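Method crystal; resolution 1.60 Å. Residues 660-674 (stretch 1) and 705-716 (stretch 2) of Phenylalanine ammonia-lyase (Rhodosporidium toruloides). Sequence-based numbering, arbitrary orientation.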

# COMPACT_ATOMS: atom_id res chain seq x y z
N PRO B 660 -16.63 -36.81 -14.30
CA PRO B 660 -16.69 -36.59 -15.74
C PRO B 660 -16.37 -35.16 -16.19
O PRO B 660 -15.92 -34.97 -17.31
N ARG B 661 -16.66 -34.19 -15.32
CA ARG B 661 -16.46 -32.78 -15.65
C ARG B 661 -15.02 -32.40 -15.45
O ARG B 661 -14.48 -31.58 -16.18
N THR B 662 -14.38 -32.93 -14.42
CA THR B 662 -12.97 -32.54 -14.22
C THR B 662 -12.06 -33.29 -15.21
O THR B 662 -10.97 -32.82 -15.52
N GLN B 663 -12.53 -34.45 -15.70
CA GLN B 663 -11.79 -35.17 -16.73
C GLN B 663 -11.60 -34.29 -18.01
O GLN B 663 -10.62 -34.45 -18.75
N ILE B 664 -12.54 -33.38 -18.27
CA ILE B 664 -12.45 -32.49 -19.42
C ILE B 664 -11.16 -31.69 -19.40
O ILE B 664 -10.45 -31.57 -20.44
N LEU B 665 -10.88 -31.11 -18.23
CA LEU B 665 -9.69 -30.27 -18.08
C LEU B 665 -8.45 -31.16 -18.08
O LEU B 665 -7.41 -30.83 -18.65
N TYR B 666 -8.53 -32.30 -17.42
CA TYR B 666 -7.42 -33.25 -17.41
C TYR B 666 -6.99 -33.63 -18.84
O TYR B 666 -5.84 -33.53 -19.22
N ALA B 667 -7.97 -34.07 -19.63
CA ALA B 667 -7.74 -34.43 -21.03
C ALA B 667 -7.21 -33.25 -21.83
O ALA B 667 -6.33 -33.40 -22.64
N PHE B 668 -7.74 -32.05 -21.57
CA PHE B 668 -7.25 -30.89 -22.31
C PHE B 668 -5.77 -30.68 -22.13
O PHE B 668 -5.03 -30.46 -23.09
N VAL B 669 -5.31 -30.76 -20.89
CA VAL B 669 -3.90 -30.47 -20.61
C VAL B 669 -3.02 -31.66 -21.04
O VAL B 669 -1.98 -31.48 -21.71
N ARG B 670 -3.40 -32.87 -20.69
CA ARG B 670 -2.60 -34.03 -20.93
C ARG B 670 -2.52 -34.37 -22.43
O ARG B 670 -1.47 -34.80 -22.93
N GLU B 671 -3.64 -34.22 -23.13
CA GLU B 671 -3.73 -34.59 -24.54
C GLU B 671 -3.59 -33.41 -25.45
O GLU B 671 -2.66 -33.37 -26.26
N GLU B 672 -4.47 -32.41 -25.36
CA GLU B 672 -4.38 -31.32 -26.34
C GLU B 672 -3.15 -30.47 -26.17
O GLU B 672 -2.52 -30.08 -27.18
N LEU B 673 -2.75 -30.20 -24.92
CA LEU B 673 -1.55 -29.41 -24.66
C LEU B 673 -0.29 -30.26 -24.61
O LEU B 673 0.83 -29.72 -24.65
N GLY B 674 -0.43 -31.57 -24.51
CA GLY B 674 0.72 -32.46 -24.51
C GLY B 674 1.54 -32.49 -23.24
O GLY B 674 2.68 -32.97 -23.28
N GLY B 705 -6.61 -17.67 -24.29
CA GLY B 705 -8.03 -17.96 -24.13
C GLY B 705 -8.43 -19.33 -24.67
O GLY B 705 -9.63 -19.69 -24.64
N ARG B 706 -7.47 -20.14 -25.13
CA ARG B 706 -7.76 -21.50 -25.54
C ARG B 706 -8.48 -22.32 -24.47
O ARG B 706 -9.43 -23.09 -24.78
N ILE B 707 -8.13 -22.08 -23.21
CA ILE B 707 -8.72 -22.81 -22.07
C ILE B 707 -10.18 -22.39 -21.82
O ILE B 707 -10.96 -23.07 -21.15
N ASN B 708 -10.57 -21.23 -22.36
CA ASN B 708 -11.87 -20.66 -22.01
C ASN B 708 -13.05 -21.52 -22.35
O ASN B 708 -13.91 -21.73 -21.49
N ASN B 709 -13.09 -22.07 -23.56
CA ASN B 709 -14.21 -22.97 -23.91
C ASN B 709 -14.21 -24.28 -23.14
O ASN B 709 -15.23 -24.90 -22.97
N VAL B 710 -13.05 -24.68 -22.66
CA VAL B 710 -12.91 -25.84 -21.76
C VAL B 710 -13.58 -25.62 -20.42
O VAL B 710 -14.33 -26.46 -19.98
N LEU B 711 -13.34 -24.46 -19.81
CA LEU B 711 -13.99 -24.05 -18.55
C LEU B 711 -15.48 -24.01 -18.76
O LEU B 711 -16.24 -24.47 -17.89
N LEU B 712 -15.90 -23.48 -19.91
CA LEU B 712 -17.35 -23.38 -20.17
C LEU B 712 -17.97 -24.75 -20.28
O LEU B 712 -18.99 -25.02 -19.67
N LYS B 713 -17.33 -25.64 -21.03
CA LYS B 713 -17.86 -26.99 -21.20
C LYS B 713 -17.98 -27.73 -19.85
O LYS B 713 -18.94 -28.45 -19.62
N MSE B 714 -16.99 -27.58 -18.99
CA MSE B 714 -17.00 -28.21 -17.68
C MSE B 714 -18.12 -27.71 -16.80
O MSE B 714 -18.65 -28.48 -16.02
N LEU B 715 -18.44 -26.42 -16.88
CA LEU B 715 -19.40 -25.78 -15.98
C LEU B 715 -20.77 -25.68 -16.58
O LEU B 715 -21.65 -25.06 -16.00
N ALA B 716 -20.97 -26.34 -17.72
CA ALA B 716 -22.24 -26.31 -18.45
C ALA B 716 -23.37 -26.86 -17.60
O ALA B 716 -24.53 -26.49 -17.79

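The helices 662-672 and 708-714 run nearly antiparallel (157°), their axes 9.0 Å apart at closest approach, and the contact buries 730 Å² summed over both stretches. Val710 sits at its apolar centre, with CA-to-CB directed toward the first stretch and chi1 t. Its CG1 lies 3.8 Å from Ile664 CG2 and 4.0 Å from Leu665 CD1. Its CG2 stands 3.8 Å from the centroid of the Phe668 ring and 15° off the ring normal, which identifies a CH-pi contact over the face. Phe668 (chi1 t, chi2 67°) points toward the second stretch, and its CE2 also meets Ile707 CG1 at 3.9 Å. Leu665 (t, p) points sideways, yet its CD1 reaches Ile707 CD1 at 4.1 Å.

One end of this core is filled by Met714, a selenomethionine whose 118 Å² is the largest area covered on any residue here. In its m, t, p conformation the side chain lies across the first helix and touches three of its residues: Met714 CG lies 3.7 Å from Ile664 CB, SE 3.8 Å from Leu665 CB, and CE 4.1 Å from Thr662 CA. Ile664 (m, t) extends CD1 to within 4.1 Å of Lys713 CD.

Beyond Met714, Arg661 (m, t, t, chi4 -87°) starts sideways but brings its end nearer. Arg661 NH1 donates to Met714 O at 2.9 Å with an N-H...O angle of 161°; the acceptor lies near the guanidinium plane, where the N-H bonds point.

At the other end, Arg706 is fully extended (all four chi angles t). Arg706 NH2 forms a salt bridge with Glu672 OE1 at 3.2 Å, although the 141° hydrogen-bond angle is less linear. Leu673 CD2 covers one guanidinium face, 3.6 Å from Arg706 NH1. Three waters also bridge the two residues: water 1 joins Arg706 NE to Glu672 OE1, while waters 2 and 3 link NH2 and NH1, respectively, to the backbone oxygen Glu672 O.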

# COMPACT_ATOMS: atom_id res chain seq x y z
CB PRO B 660 -18.13 -36.94 -16.09
CG PRO B 660 -18.88 -36.92 -14.84
CD PRO B 660 -17.89 -37.34 -13.78
CB ARG B 661 -17.42 -31.86 -14.87
CG ARG B 661 -18.86 -31.99 -15.34
CD ARG B 661 -19.81 -31.12 -14.57
NE ARG B 661 -21.19 -31.31 -15.02
CZ ARG B 661 -21.76 -30.66 -16.04
NH1 ARG B 661 -21.12 -29.72 -16.72
NH2 ARG B 661 -23.02 -30.92 -16.35
CB THR B 662 -12.45 -32.74 -12.80
OG1 THR B 662 -12.61 -34.09 -12.39
CG2 THR B 662 -13.17 -31.83 -11.78
CB GLN B 663 -12.52 -36.48 -17.06
CG GLN B 663 -11.77 -37.43 -18.01
CD GLN B 663 -12.60 -38.69 -18.28
OE1 GLN B 663 -13.16 -39.27 -17.35
NE2 GLN B 663 -12.72 -39.08 -19.55
CB ILE B 664 -13.69 -31.58 -19.51
CG1 ILE B 664 -14.91 -32.45 -19.77
CG2 ILE B 664 -13.53 -30.56 -20.65
CD1 ILE B 664 -16.30 -31.72 -19.60
CB LEU B 665 -9.76 -29.44 -16.80
CG LEU B 665 -8.70 -28.32 -16.65
CD1 LEU B 665 -8.48 -27.56 -17.92
CD2 LEU B 665 -8.99 -27.40 -15.50
CB TYR B 666 -7.82 -34.51 -16.65
CG TYR B 666 -6.79 -35.61 -16.57
CD1 TYR B 666 -5.94 -35.72 -15.48
CD2 TYR B 666 -6.68 -36.57 -17.56
CE1 TYR B 666 -4.97 -36.73 -15.38
CE2 TYR B 666 -5.71 -37.58 -17.49
CZ TYR B 666 -4.88 -37.66 -16.40
OH TYR B 666 -3.94 -38.66 -16.28
CB ALA B 667 -9.02 -34.98 -21.67
CB PHE B 668 -7.99 -29.63 -21.84
CG PHE B 668 -7.51 -28.37 -22.48
CD1 PHE B 668 -7.70 -28.15 -23.85
CD2 PHE B 668 -6.87 -27.38 -21.71
CE1 PHE B 668 -7.25 -26.96 -24.46
CE2 PHE B 668 -6.43 -26.22 -22.31
CZ PHE B 668 -6.63 -26.00 -23.69
CB VAL B 669 -3.69 -30.14 -19.14
CG1 VAL B 669 -2.22 -29.96 -18.89
CG2 VAL B 669 -4.39 -28.86 -18.81
CB ARG B 670 -3.17 -35.21 -20.11
CG ARG B 670 -2.83 -35.20 -18.62
CD ARG B 670 -1.48 -35.88 -18.38
NE ARG B 670 -1.16 -35.95 -16.95
CZ ARG B 670 -0.54 -35.01 -16.27
NH1 ARG B 670 -0.18 -33.87 -16.84
NH2 ARG B 670 -0.26 -35.21 -14.99
CB GLU B 671 -5.02 -35.31 -24.83
CG GLU B 671 -5.25 -36.54 -24.01
CD GLU B 671 -4.04 -37.44 -23.85
OE1 GLU B 671 -3.29 -37.67 -24.81
OE2 GLU B 671 -3.87 -37.99 -22.73
CB GLU B 672 -5.60 -30.41 -26.30
CG GLU B 672 -6.86 -31.03 -26.86
CD GLU B 672 -8.01 -30.03 -27.00
OE1 GLU B 672 -7.90 -29.06 -27.80
OE2 GLU B 672 -9.05 -30.24 -26.35
CB LEU B 673 -1.68 -28.62 -23.36
CG LEU B 673 -2.83 -27.63 -23.26
CD1 LEU B 673 -2.65 -26.75 -22.02
CD2 LEU B 673 -3.01 -26.84 -24.55
CB ARG B 706 -6.49 -22.24 -25.96
CG ARG B 706 -6.77 -23.53 -26.64
CD ARG B 706 -5.51 -24.21 -27.09
NE ARG B 706 -5.80 -25.50 -27.69
CZ ARG B 706 -4.88 -26.34 -28.16
NH1 ARG B 706 -3.59 -26.06 -28.06
NH2 ARG B 706 -5.24 -27.46 -28.72
CB ILE B 707 -7.90 -22.59 -20.80
CG1 ILE B 707 -8.18 -23.71 -19.82
CG2 ILE B 707 -8.10 -21.16 -20.23
CD1 ILE B 707 -7.19 -23.74 -18.74
CB ASN B 708 -12.09 -19.28 -22.62
CG ASN B 708 -11.06 -18.24 -22.12
OD1 ASN B 708 -10.35 -18.48 -21.13
ND2 ASN B 708 -10.97 -17.08 -22.84
CB ASN B 709 -14.26 -23.23 -25.42
CG ASN B 709 -14.83 -22.02 -26.21
OD1 ASN B 709 -15.58 -21.17 -25.67
ND2 ASN B 709 -14.51 -21.96 -27.51
CB VAL B 710 -11.44 -26.22 -21.57
CG1 VAL B 710 -11.32 -27.50 -20.79
CG2 VAL B 710 -10.77 -26.36 -22.90
CB LEU B 711 -13.44 -22.69 -18.11
CG LEU B 711 -11.95 -22.73 -17.77
CD1 LEU B 711 -11.43 -21.30 -17.57
CD2 LEU B 711 -11.78 -23.53 -16.51
CB LEU B 712 -17.62 -22.55 -21.42
CG LEU B 712 -19.09 -22.21 -21.70
CD1 LEU B 712 -19.71 -21.39 -20.58
CD2 LEU B 712 -19.22 -21.48 -23.06
CB LYS B 713 -16.92 -27.78 -22.11
CG LYS B 713 -17.57 -28.84 -22.91
CD LYS B 713 -16.62 -29.97 -23.29
CE LYS B 713 -15.65 -29.61 -24.41
NZ LYS B 713 -15.02 -30.89 -24.97
CB MSE B 714 -15.67 -28.00 -16.91
CG MSE B 714 -14.42 -28.51 -17.51
SE MSE B 714 -12.99 -27.47 -16.52
CE MSE B 714 -13.03 -28.48 -14.83
CB LEU B 715 -18.89 -24.40 -15.54
CG LEU B 715 -17.67 -24.45 -14.61
CD1 LEU B 715 -16.87 -23.15 -14.57
CD2 LEU B 715 -18.10 -24.86 -13.19
CB ALA B 716 -22.12 -27.10 -19.73
O HOH W 1 -8.47 -26.45 -28.04
O HOH W 2 -3.50 -29.71 -29.71
O HOH W 3 -1.20 -27.79 -28.16